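Local coordinates for protein 2-(3-amino-3-carboxypropyl)histidine synthase (Pyrococcus horikoshii, PDB 3LZD) that catalyses the first step of diphthamide biosynthesis, moving the 3-amino-3-carboxypropyl group of S-adenosylmethionine onto a histidine of elongation factor 2 with the help of a [4Fe-4S] cluster, at residues Lys43-Lys48 with Phe370-His375; Phe76-Glu79 with Glu83-Leu86; Ala256-Ala261 with Pro341-Ile346; Lys265-Ile270 with Lys288-His293. One frame throughout, in Å; residues are numbered along the deposited sequence.

Interaction 1: Lys43-Lys48 with Phe370-His375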
loop_
_atom_site.group_PDB
_atom_site.type_symbol
_atom_site.label_atom_id
_atom_site.label_comp_id
_atom_site.label_asym_id
_atom_site.label_seq_id
_atom_site.Cartn_x
_atom_site.Cartn_y
_atom_site.Cartn_z
ATOM N N LYS A 43 -29.548 -1.742 1.601
ATOM C CA LYS A 43 -29.133 -2.851 2.455
ATOM C C LYS A 43 -29.809 -4.156 2.056
ATOM O O LYS A 43 -29.140 -5.180 1.875
ATOM C CB LYS A 43 -29.422 -2.531 3.930
ATOM N N SER A 44 -31.127 -4.108 1.893
ATOM C CA SER A 44 -31.887 -5.295 1.520
ATOM C C SER A 44 -31.617 -5.798 0.111
ATOM O O SER A 44 -31.573 -7.001 -0.115
ATOM C CB SER A 44 -33.382 -5.045 1.723
ATOM O OG SER A 44 -33.682 -5.085 3.110
ATOM N N GLU A 45 -31.436 -4.902 -0.851
ATOM C CA GLU A 45 -31.131 -5.374 -2.197
ATOM C C GLU A 45 -29.770 -6.077 -2.159
ATOM O O GLU A 45 -29.527 -7.030 -2.892
ATOM C CB GLU A 45 -31.044 -4.218 -3.192
ATOM C CG GLU A 45 -32.351 -3.597 -3.599
ATOM C CD GLU A 45 -32.155 -2.579 -4.713
ATOM O OE1 GLU A 45 -31.479 -2.922 -5.709
ATOM O OE2 GLU A 45 -32.672 -1.448 -4.600
ATOM N N ILE A 46 -28.876 -5.591 -1.308
ATOM C CA ILE A 46 -27.546 -6.175 -1.211
ATOM C C ILE A 46 -27.594 -7.552 -0.554
ATOM O O ILE A 46 -26.949 -8.486 -1.028
ATOM C CB ILE A 46 -26.583 -5.223 -0.447
ATOM C CG1 ILE A 46 -26.319 -3.966 -1.301
ATOM C CG2 ILE A 46 -25.261 -5.927 -0.149
ATOM C CD1 ILE A 46 -25.693 -2.794 -0.512
ATOM N N LEU A 47 -28.357 -7.681 0.527
ATOM C CA LEU A 47 -28.494 -8.965 1.212
ATOM C C LEU A 47 -29.070 -9.963 0.206
ATOM O O LEU A 47 -28.540 -11.066 0.046
ATOM C CB LEU A 47 -29.431 -8.833 2.419
ATOM C CG LEU A 47 -29.743 -10.080 3.267
ATOM C CD1 LEU A 47 -28.474 -10.650 3.869
ATOM C CD2 LEU A 47 -30.707 -9.702 4.381
ATOM N N LYS A 48 -30.130 -9.551 -0.491
ATOM C CA LYS A 48 -30.784 -10.408 -1.484
ATOM C C LYS A 48 -29.797 -10.976 -2.494
ATOM O O LYS A 48 -29.761 -12.190 -2.716
ATOM C CB LYS A 48 -31.885 -9.648 -2.232
ATOM N N PHE A 370 -28.615 2.137 -12.872
ATOM C CA PHE A 370 -28.549 3.288 -11.992
ATOM C C PHE A 370 -29.028 2.697 -10.677
ATOM O O PHE A 370 -30.167 2.878 -10.261
ATOM C CB PHE A 370 -29.469 4.399 -12.496
ATOM C CG PHE A 370 -29.051 4.950 -13.825
ATOM C CD1 PHE A 370 -27.999 5.850 -13.919
ATOM C CD2 PHE A 370 -29.676 4.527 -14.996
ATOM C CE1 PHE A 370 -27.572 6.325 -15.162
ATOM C CE2 PHE A 370 -29.257 4.991 -16.249
ATOM C CZ PHE A 370 -28.203 5.893 -16.331
ATOM N N GLY A 371 -28.119 1.954 -10.055
ATOM C CA GLY A 371 -28.394 1.272 -8.809
ATOM C C GLY A 371 -27.265 0.266 -8.652
ATOM O O GLY A 371 -26.226 0.389 -9.311
ATOM N N ILE A 372 -27.439 -0.745 -7.817
ATOM C CA ILE A 372 -26.343 -1.684 -7.658
ATOM C C ILE A 372 -26.212 -2.626 -8.832
ATOM O O ILE A 372 -27.149 -2.819 -9.604
ATOM C CB ILE A 372 -26.460 -2.484 -6.353
ATOM C CG1 ILE A 372 -27.656 -3.434 -6.408
ATOM C CG2 ILE A 372 -26.611 -1.518 -5.196
ATOM C CD1 ILE A 372 -27.820 -4.238 -5.142
ATOM N N SER A 373 -25.015 -3.169 -9.006
ATOM C CA SER A 373 -24.770 -4.110 -10.090
ATOM C C SER A 373 -23.927 -5.226 -9.497
ATOM O O SER A 373 -23.242 -5.020 -8.495
ATOM C CB SER A 373 -23.986 -3.452 -11.224
ATOM O OG SER A 373 -22.678 -3.130 -10.785
ATOM N N ILE A 374 -23.983 -6.401 -10.106
ATOM C CA ILE A 374 -23.195 -7.513 -9.622
ATOM C C ILE A 374 -22.466 -8.087 -10.811
ATOM O O ILE A 374 -23.067 -8.350 -11.850
ATOM C CB ILE A 374 -24.063 -8.593 -8.940
ATOM C CG1 ILE A 374 -23.156 -9.718 -8.429
ATOM C CG2 ILE A 374 -25.113 -9.121 -9.902
ATOM C CD1 ILE A 374 -23.770 -10.550 -7.310
ATOM N N HIS A 375 -21.155 -8.238 -10.661
ATOM C CA HIS A 375 -20.307 -8.749 -11.722
ATOM C C HIS A 375 -19.444 -9.896 -11.220
ATOM O O HIS A 375 -19.137 -9.989 -10.030
ATOM C CB HIS A 375 -19.389 -7.641 -12.242
ATOM C CG HIS A 375 -20.106 -6.545 -12.969
ATOM N ND1 HIS A 375 -20.204 -6.504 -14.346
ATOM C CD2 HIS A 375 -20.780 -5.461 -12.510
ATOM C CE1 HIS A 375 -20.910 -5.444 -14.702
ATOM N NE2 HIS A 375 -21.273 -4.796 -13.607
HETATM O O HOH W 1 -30.298 -0.677 -6.506
#
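I46, in the first turns of helix 43-52, and I372, in the loop just ahead of the C-terminal strand 373-375, mark the nearest approach of the two backbones, with their CA atoms 7.9 Å apart. A single branch spans most of that gap: the CG1-CD1 arm of I372. Its chi1 of 68° sets CG1 between the backbone N and the carbonyl carbon, and the anti chi2 then extends the arm straight to the helix. CD1 arrives between two consecutive helical residues, 3.8 Å from CB of E45 and 4.1 Å from CG1 of I46. E45 lies obliquely over the isoleucine, its carboxylate oxygen OE1 3.9 Å from CG1 of I372. Strand 373-375 is the antiparallel edge strand of an otherwise parallel sheet and pairs with strand 126-130, so the contact fastens the end of the chain to the first helix across more than 300 residues. V129 of strand 126-130 is touched by both isoleucines, which close over it from the helix and from the loop. At the more exposed margin one water bridges the segments, linking a helix carboxylate to a loop amide: it donates to E45 OE1 over 2.7 Å and accepts from the backbone N of I372 over 3.1 Å. Farther along the strand, H375 stacks on Y117 and gives its NE2 to E368 OE1.

Interaction 2: Phe76-Glu79 with Glu83-Leu86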
loop_
_atom_site.group_PDB
_atom_site.type_symbol
_atom_site.label_atom_id
_atom_site.label_comp_id
_atom_site.label_asym_id
_atom_site.label_seq_id
_atom_site.Cartn_x
_atom_site.Cartn_y
_atom_site.Cartn_z
ATOM N N PHE A 76 -25.378 -4.654 9.583
ATOM C CA PHE A 76 -26.632 -5.156 9.057
ATOM C C PHE A 76 -26.478 -6.558 8.456
ATOM O O PHE A 76 -27.300 -7.449 8.704
ATOM C CB PHE A 76 -27.178 -4.207 7.986
ATOM C CG PHE A 76 -28.355 -4.762 7.245
ATOM C CD1 PHE A 76 -29.589 -4.907 7.883
ATOM C CD2 PHE A 76 -28.215 -5.215 5.935
ATOM C CE1 PHE A 76 -30.663 -5.500 7.228
ATOM C CE2 PHE A 76 -29.284 -5.811 5.270
ATOM C CZ PHE A 76 -30.512 -5.954 5.919
ATOM N N LEU A 77 -25.433 -6.755 7.660
ATOM C CA LEU A 77 -25.223 -8.053 7.038
ATOM C C LEU A 77 -24.892 -9.153 8.060
ATOM O O LEU A 77 -25.340 -10.295 7.918
ATOM C CB LEU A 77 -24.137 -7.945 5.964
ATOM C CG LEU A 77 -24.472 -7.053 4.755
ATOM C CD1 LEU A 77 -23.276 -7.009 3.810
ATOM C CD2 LEU A 77 -25.699 -7.601 4.001
ATOM N N GLU A 78 -24.133 -8.807 9.094
ATOM C CA GLU A 78 -23.780 -9.776 10.123
ATOM C C GLU A 78 -24.995 -10.233 10.935
ATOM O O GLU A 78 -24.991 -11.328 11.493
ATOM C CB GLU A 78 -22.734 -9.203 11.073
ATOM C CG GLU A 78 -21.386 -9.014 10.424
ATOM C CD GLU A 78 -20.249 -9.528 11.281
ATOM O OE1 GLU A 78 -20.224 -9.213 12.495
ATOM O OE2 GLU A 78 -19.382 -10.242 10.733
ATOM N N GLU A 79 -26.022 -9.390 11.017
ATOM C CA GLU A 79 -27.238 -9.747 11.750
ATOM C C GLU A 79 -28.053 -10.685 10.879
ATOM O O GLU A 79 -29.107 -11.165 11.296
ATOM C CB GLU A 79 -28.081 -8.507 12.071
ATOM C CG GLU A 79 -27.460 -7.563 13.075
ATOM C CD GLU A 79 -28.251 -6.277 13.222
ATOM O OE1 GLU A 79 -28.434 -5.569 12.207
ATOM O OE2 GLU A 79 -28.684 -5.967 14.353
ATOM N N GLU A 83 -20.607 -13.274 7.486
ATOM C CA GLU A 83 -19.436 -12.727 8.157
ATOM C C GLU A 83 -18.934 -11.590 7.270
ATOM O O GLU A 83 -18.854 -11.736 6.054
ATOM C CB GLU A 83 -18.370 -13.809 8.320
ATOM C CG GLU A 83 -17.113 -13.368 9.053
ATOM C CD GLU A 83 -16.209 -14.545 9.420
ATOM O OE1 GLU A 83 -15.986 -15.413 8.550
ATOM O OE2 GLU A 83 -15.718 -14.596 10.573
ATOM N N VAL A 84 -18.604 -10.463 7.888
ATOM C CA VAL A 84 -18.159 -9.294 7.148
ATOM C C VAL A 84 -16.821 -8.725 7.615
ATOM O O VAL A 84 -16.591 -8.565 8.814
ATOM C CB VAL A 84 -19.222 -8.177 7.248
ATOM C CG1 VAL A 84 -18.779 -6.941 6.468
ATOM C CG2 VAL A 84 -20.554 -8.703 6.731
ATOM N N PHE A 85 -15.944 -8.447 6.650
ATOM C CA PHE A 85 -14.632 -7.845 6.897
ATOM C C PHE A 85 -14.661 -6.480 6.176
ATOM O O PHE A 85 -15.248 -6.352 5.097
ATOM C CB PHE A 85 -13.492 -8.659 6.259
ATOM C CG PHE A 85 -13.293 -10.045 6.834
ATOM C CD1 PHE A 85 -12.459 -10.948 6.179
ATOM C CD2 PHE A 85 -13.941 -10.456 7.995
ATOM C CE1 PHE A 85 -12.273 -12.250 6.660
ATOM C CE2 PHE A 85 -13.760 -11.759 8.487
ATOM C CZ PHE A 85 -12.923 -12.655 7.808
ATOM N N LEU A 86 -14.037 -5.470 6.771
ATOM C CA LEU A 86 -13.948 -4.165 6.137
ATOM C C LEU A 86 -12.547 -4.057 5.565
ATOM O O LEU A 86 -11.574 -4.463 6.214
ATOM C CB LEU A 86 -14.124 -3.038 7.143
ATOM C CG LEU A 86 -15.506 -2.911 7.737
ATOM C CD1 LEU A 86 -15.563 -1.635 8.545
ATOM C CD2 LEU A 86 -16.559 -2.918 6.588
#
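E78, in the last turn of helix 67-78, reaches across to V84 on strand 83-87, only a short turn separating the two. From CB, its CG runs anti to the carbonyl carbon and lies against the valine, 3.8 Å from V84 CG2. The chain then bends at chi2 (-134°), which swings CD toward the strand backbone and brings OE2 over E83 CA at 3.6 Å. OE2 ends on the amide of V84, 3.0 Å from V84 N, in a nearly straight bond (162°). The amide meets the anti side of that oxygen, 17° out of the carboxylate plane. The other oxygen, OE1, turns to the second subunit, where R298 and K291 both form salt bridges with it; these two cations probably help to keep the group ionised. E83 directs its own carboxylate to R57 of the same chain. One residue earlier on the helix, L77 CB packs 3.7 Å from V84 CG2, so this one methyl touches both helical residues. The helix and strand belong to the beta-alpha-beta unit 57-61, 67-78, 83-87: V84 also rests on V58 and I60, L77 meets L47 and L50 of helix 43-52, and strand 83-87 continues the sheet into the second subunit through a parallel ladder.

Interaction 3: Ala256-Ala261 with Pro341-Ile346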
loop_
_atom_site.group_PDB
_atom_site.type_symbol
_atom_site.label_atom_id
_atom_site.label_comp_id
_atom_site.label_asym_id
_atom_site.label_seq_id
_atom_site.Cartn_x
_atom_site.Cartn_y
_atom_site.Cartn_z
ATOM N N ALA A 256 6.776 23.824 -17.861
ATOM C CA ALA A 256 7.764 24.116 -16.831
ATOM C C ALA A 256 8.306 22.796 -16.301
ATOM O O ALA A 256 9.507 22.534 -16.365
ATOM C CB ALA A 256 7.123 24.924 -15.689
ATOM N N GLN A 257 7.408 21.960 -15.790
ATOM C CA GLN A 257 7.801 20.666 -15.253
ATOM C C GLN A 257 8.656 19.894 -16.251
ATOM O O GLN A 257 9.682 19.323 -15.882
ATOM C CB GLN A 257 6.560 19.853 -14.881
ATOM C CG GLN A 257 6.211 19.899 -13.396
ATOM C CD GLN A 257 6.977 18.856 -12.593
ATOM O OE1 GLN A 257 6.933 17.659 -12.903
ATOM N NE2 GLN A 257 7.645 19.295 -11.541
ATOM N N ILE A 258 8.245 19.880 -17.514
ATOM C CA ILE A 258 9.007 19.171 -18.539
ATOM C C ILE A 258 10.407 19.773 -18.636
ATOM O O ILE A 258 11.396 19.055 -18.786
ATOM C CB ILE A 258 8.325 19.266 -19.926
ATOM C CG1 ILE A 258 7.099 18.347 -19.970
ATOM C CG2 ILE A 258 9.312 18.876 -21.024
ATOM C CD1 ILE A 258 6.202 18.570 -21.178
ATOM N N ALA A 259 10.476 21.100 -18.551
ATOM C CA ALA A 259 11.743 21.809 -18.624
ATOM C C ALA A 259 12.682 21.299 -17.538
ATOM O O ALA A 259 13.805 20.886 -17.819
ATOM C CB ALA A 259 11.510 23.308 -18.456
ATOM N N LYS A 260 12.206 21.316 -16.298
ATOM C CA LYS A 260 13.000 20.866 -15.163
ATOM C C LYS A 260 13.551 19.455 -15.332
ATOM O O LYS A 260 14.468 19.061 -14.616
ATOM C CB LYS A 260 12.171 20.919 -13.880
ATOM C CG LYS A 260 11.572 22.281 -13.557
ATOM C CD LYS A 260 10.702 22.197 -12.309
ATOM C CE LYS A 260 10.051 23.531 -11.991
ATOM N NZ LYS A 260 9.138 23.428 -10.819
ATOM N N ALA A 261 12.992 18.689 -16.263
ATOM C CA ALA A 261 13.455 17.326 -16.472
ATOM C C ALA A 261 14.390 17.224 -17.670
ATOM O O ALA A 261 14.982 16.173 -17.917
ATOM C CB ALA A 261 12.271 16.399 -16.653
ATOM N N PRO A 341 3.408 9.848 -19.540
ATOM C CA PRO A 341 4.030 9.265 -20.732
ATOM C C PRO A 341 4.066 10.241 -21.912
ATOM O O PRO A 341 5.086 10.378 -22.594
ATOM C CB PRO A 341 3.140 8.062 -21.037
ATOM C CG PRO A 341 2.551 7.711 -19.700
ATOM C CD PRO A 341 2.250 9.048 -19.106
ATOM N N LYS A 342 2.943 10.909 -22.148
ATOM C CA LYS A 342 2.825 11.852 -23.246
ATOM C C LYS A 342 3.792 13.015 -23.121
ATOM O O LYS A 342 4.299 13.527 -24.120
ATOM C CB LYS A 342 1.391 12.383 -23.336
ATOM C CG LYS A 342 0.454 11.540 -24.208
ATOM C CD LYS A 342 0.317 10.121 -23.686
ATOM C CE LYS A 342 -0.710 9.333 -24.489
ATOM N NZ LYS A 342 -0.364 9.242 -25.938
ATOM N N GLU A 343 4.045 13.433 -21.892
ATOM C CA GLU A 343 4.960 14.531 -21.655
ATOM C C GLU A 343 6.394 14.093 -21.925
ATOM O O GLU A 343 7.223 14.895 -22.360
ATOM C CB GLU A 343 4.801 15.028 -20.227
ATOM C CG GLU A 343 3.365 15.433 -19.927
ATOM C CD GLU A 343 3.185 16.006 -18.536
ATOM O OE1 GLU A 343 3.779 15.455 -17.590
ATOM O OE2 GLU A 343 2.437 16.998 -18.393
ATOM N N VAL A 344 6.689 12.820 -21.680
ATOM C CA VAL A 344 8.030 12.302 -21.930
ATOM C C VAL A 344 8.346 12.456 -23.409
ATOM O O VAL A 344 9.432 12.908 -23.790
ATOM C CB VAL A 344 8.138 10.808 -21.558
ATOM C CG1 VAL A 344 9.220 10.134 -22.380
ATOM C CG2 VAL A 344 8.467 10.676 -20.094
ATOM N N GLU A 345 7.379 12.072 -24.235
ATOM C CA GLU A 345 7.512 12.147 -25.682
ATOM C C GLU A 345 7.775 13.589 -26.128
ATOM O O GLU A 345 8.500 13.820 -27.090
ATOM C CB GLU A 345 6.254 11.566 -26.332
ATOM C CG GLU A 345 5.916 10.180 -25.771
ATOM C CD GLU A 345 4.630 9.579 -26.327
ATOM O OE1 GLU A 345 3.600 10.290 -26.371
ATOM O OE2 GLU A 345 4.649 8.384 -26.700
ATOM N N ILE A 346 7.209 14.559 -25.420
ATOM C CA ILE A 346 7.453 15.954 -25.764
ATOM C C ILE A 346 8.883 16.286 -25.371
ATOM O O ILE A 346 9.615 16.898 -26.144
ATOM C CB ILE A 346 6.505 16.914 -25.015
ATOM C CG1 ILE A 346 5.097 16.817 -25.591
ATOM C CG2 ILE A 346 7.010 18.336 -25.118
ATOM C CD1 ILE A 346 4.105 17.753 -24.919
#
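I258 of helix 248-261 packs against E343 and I346 of helix 341-347, a helix-to-helix packing beside a parallel alpha/beta sheet, that of strands 296-302, 266-272, 317-320 and 338-339. One helix precedes these strands in the chain and the other follows them. The backbones come closest at I258 and E343, 6.9 Å between CA atoms.

The apolar contacts between the two segments use the long arm of I258. CG1 stands anti to the carbonyl carbon (chi1 -75°) and chi2 is anti, which carries CD1 out to the facing helix. There it settles between two residues one turn apart, 3.9 Å from E343 CB and 4.0 Å from I346 CG2. I258 and E343 meet at a slant, and what the glutamate offers here is the aliphatic root of its side chain. I258 also touches L347, as does A261, so the apolar patch runs on past I346.

The polar contacts around this patch include one that ties the two helices together. Beyond CG the E343 chain is extended, which takes its buried carboxylate clear of I258. OE2 forms a salt bridge to R254, a residue of helix 248-261, and shares a hydrogen bond with the hydroxyl of Y354, while OE1 accepts the backbone N-H of T340. Q257 OE1 accepts the N-H of V338, tying helix 248-261 to strand 338-339. On the side of the backbone, the carbonyl oxygen of E343 also borders the isoleucine methyl, with I258 CD1 4.0 Å from E343 O.

Interaction 4: Lys265-Ile270 with Lys288-His293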
loop_
_atom_site.group_PDB
_atom_site.type_symbol
_atom_site.label_atom_id
_atom_site.label_comp_id
_atom_site.label_asym_id
_atom_site.label_seq_id
_atom_site.Cartn_x
_atom_site.Cartn_y
_atom_site.Cartn_z
ATOM N N LYS A 265 19.222 12.685 -16.355
ATOM C CA LYS A 265 19.772 11.541 -17.064
ATOM C C LYS A 265 19.179 10.216 -16.609
ATOM O O LYS A 265 19.006 9.292 -17.416
ATOM C CB LYS A 265 21.290 11.507 -16.892
ATOM N N LYS A 266 18.875 10.125 -15.316
ATOM C CA LYS A 266 18.307 8.913 -14.720
ATOM C C LYS A 266 16.795 9.072 -14.500
ATOM O O LYS A 266 16.333 10.012 -13.837
ATOM C CB LYS A 266 19.011 8.622 -13.392
ATOM C CG LYS A 266 20.500 8.354 -13.526
ATOM C CD LYS A 266 21.255 8.802 -12.290
ATOM C CE LYS A 266 22.686 8.297 -12.298
ATOM N NZ LYS A 266 22.733 6.810 -12.187
ATOM N N PHE A 267 16.028 8.151 -15.067
ATOM C CA PHE A 267 14.579 8.206 -14.947
ATOM C C PHE A 267 13.969 6.987 -14.298
ATOM O O PHE A 267 14.386 5.854 -14.538
ATOM C CB PHE A 267 13.913 8.373 -16.319
ATOM C CG PHE A 267 13.968 9.770 -16.865
ATOM C CD1 PHE A 267 15.143 10.273 -17.421
ATOM C CD2 PHE A 267 12.832 10.574 -16.854
ATOM C CE1 PHE A 267 15.182 11.558 -17.968
ATOM C CE2 PHE A 267 12.858 11.860 -17.397
ATOM C CZ PHE A 267 14.033 12.354 -17.955
ATOM N N GLY A 268 12.968 7.239 -13.473
ATOM C CA GLY A 268 12.243 6.155 -12.852
ATOM C C GLY A 268 10.931 6.142 -13.617
ATOM O O GLY A 268 10.317 7.191 -13.798
ATOM N N VAL A 269 10.521 4.979 -14.099
ATOM C CA VAL A 269 9.267 4.853 -14.842
ATOM C C VAL A 269 8.380 3.957 -13.998
ATOM O O VAL A 269 8.620 2.750 -13.870
ATOM C CB VAL A 269 9.507 4.239 -16.229
ATOM C CG1 VAL A 269 8.189 4.063 -16.960
ATOM C CG2 VAL A 269 10.439 5.152 -17.027
ATOM N N ILE A 270 7.339 4.565 -13.443
ATOM C CA ILE A 270 6.448 3.895 -12.508
ATOM C C ILE A 270 5.143 3.291 -12.990
ATOM O O ILE A 270 4.438 3.869 -13.819
ATOM C CB ILE A 270 6.100 4.881 -11.352
ATOM C CG1 ILE A 270 7.393 5.412 -10.728
ATOM C CG2 ILE A 270 5.245 4.187 -10.285
ATOM C CD1 ILE A 270 7.226 6.736 -9.991
ATOM N N LYS A 288 12.177 1.876 -22.834
ATOM C CA LYS A 288 12.939 1.637 -24.053
ATOM C C LYS A 288 13.192 2.947 -24.787
ATOM O O LYS A 288 14.297 3.199 -25.256
ATOM C CB LYS A 288 12.195 0.652 -24.965
ATOM N N LEU A 289 12.173 3.793 -24.863
ATOM C CA LEU A 289 12.312 5.068 -25.551
ATOM C C LEU A 289 13.347 5.977 -24.905
ATOM O O LEU A 289 14.156 6.594 -25.600
ATOM C CB LEU A 289 10.974 5.796 -25.619
ATOM C CG LEU A 289 10.995 7.040 -26.510
ATOM C CD1 LEU A 289 11.127 6.613 -27.983
ATOM C CD2 LEU A 289 9.715 7.850 -26.297
ATOM N N LEU A 290 13.328 6.075 -23.581
ATOM C CA LEU A 290 14.301 6.928 -22.902
ATOM C C LEU A 290 15.727 6.431 -23.151
ATOM O O LEU A 290 16.634 7.222 -23.416
ATOM C CB LEU A 290 14.021 6.969 -21.397
ATOM C CG LEU A 290 12.852 7.847 -20.934
ATOM C CD1 LEU A 290 12.540 7.547 -19.481
ATOM C CD2 LEU A 290 13.199 9.311 -21.112
ATOM N N LYS A 291 15.919 5.118 -23.069
ATOM C CA LYS A 291 17.236 4.538 -23.282
ATOM C C LYS A 291 17.736 4.820 -24.692
ATOM O O LYS A 291 18.873 5.248 -24.876
ATOM C CB LYS A 291 17.207 3.027 -23.023
ATOM C CG LYS A 291 17.155 2.673 -21.547
ATOM C CD LYS A 291 17.254 1.178 -21.309
ATOM C CE LYS A 291 17.165 0.881 -19.821
ATOM N NZ LYS A 291 17.183 -0.574 -19.518
ATOM N N LYS A 292 16.884 4.591 -25.684
ATOM C CA LYS A 292 17.269 4.842 -27.065
ATOM C C LYS A 292 17.731 6.289 -27.215
ATOM O O LYS A 292 18.545 6.597 -28.083
ATOM C CB LYS A 292 16.091 4.575 -28.011
ATOM N N HIS A 293 17.235 7.174 -26.354
ATOM C CA HIS A 293 17.614 8.576 -26.441
ATOM C C HIS A 293 18.643 9.105 -25.442
ATOM O O HIS A 293 18.577 10.266 -25.028
ATOM C CB HIS A 293 16.360 9.442 -26.406
ATOM C CG HIS A 293 15.519 9.318 -27.638
ATOM N ND1 HIS A 293 14.973 8.119 -28.049
ATOM C CD2 HIS A 293 15.150 10.235 -28.563
ATOM C CE1 HIS A 293 14.306 8.303 -29.175
ATOM N NE2 HIS A 293 14.397 9.579 -29.508
#
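L290, on the last turns of helix 280-292, sets its two methyl groups against F267 and V269 of strand 266-272. CD2 stands over one face of the F267 ring, 4.2 Å from the centroid and only 5° off the ring normal, a CH-pi contact almost exactly above the centre. L290 CD1 presses on the root of the same side chain, 3.5 Å from F267 CB, and reaches V269 CG2 at 4.0 Å. The leucine chain lies nearly perpendicular to the phenylalanine and antiparallel to the valine. With CG anti to the carbonyl carbon (chi1 -78°), the F267 ring turns a face to L290 CD2, while K265 O lies at its edge, in plane. Around this shell, F267 rests on A317 and V319 of strand 317-320, L290 on A297 of strand 296-302, and V269 on A283, I286 and V287 of the same helix. The helix ends just past L290. F267 and V269, two residues apart, lie on the sheet face covered by the helix. This is the strand-to-helix packing of a beta-alpha-beta unit, here strands 266-272 and 296-302 with helix 280-292 crossing between them.

The four contacts form two neighbouring pairs far apart in the chain, interaction 1 lying on the opposite side of its centre from interactions 3 and 4. Interactions 1 and 2 have centres 15 Å apart and meet where F76 packs on K43 and L47, K43 O lying 3.5 Å from F76 CE2; both reach the sheet that contains strands 83-87 and 373-375. Interactions 3 and 4, 12 Å apart between centres, join through A261 O and F267 CZ at 3.9 Å and through V344 against L290. Between interactions 2 and 4 the nearest atoms are about 25 Å apart within one chain, yet K291 of interaction 4 reaches E78 of interaction 2 in the other subunit. All four lie away from the cluster-binding cysteines C95, C199 and C323.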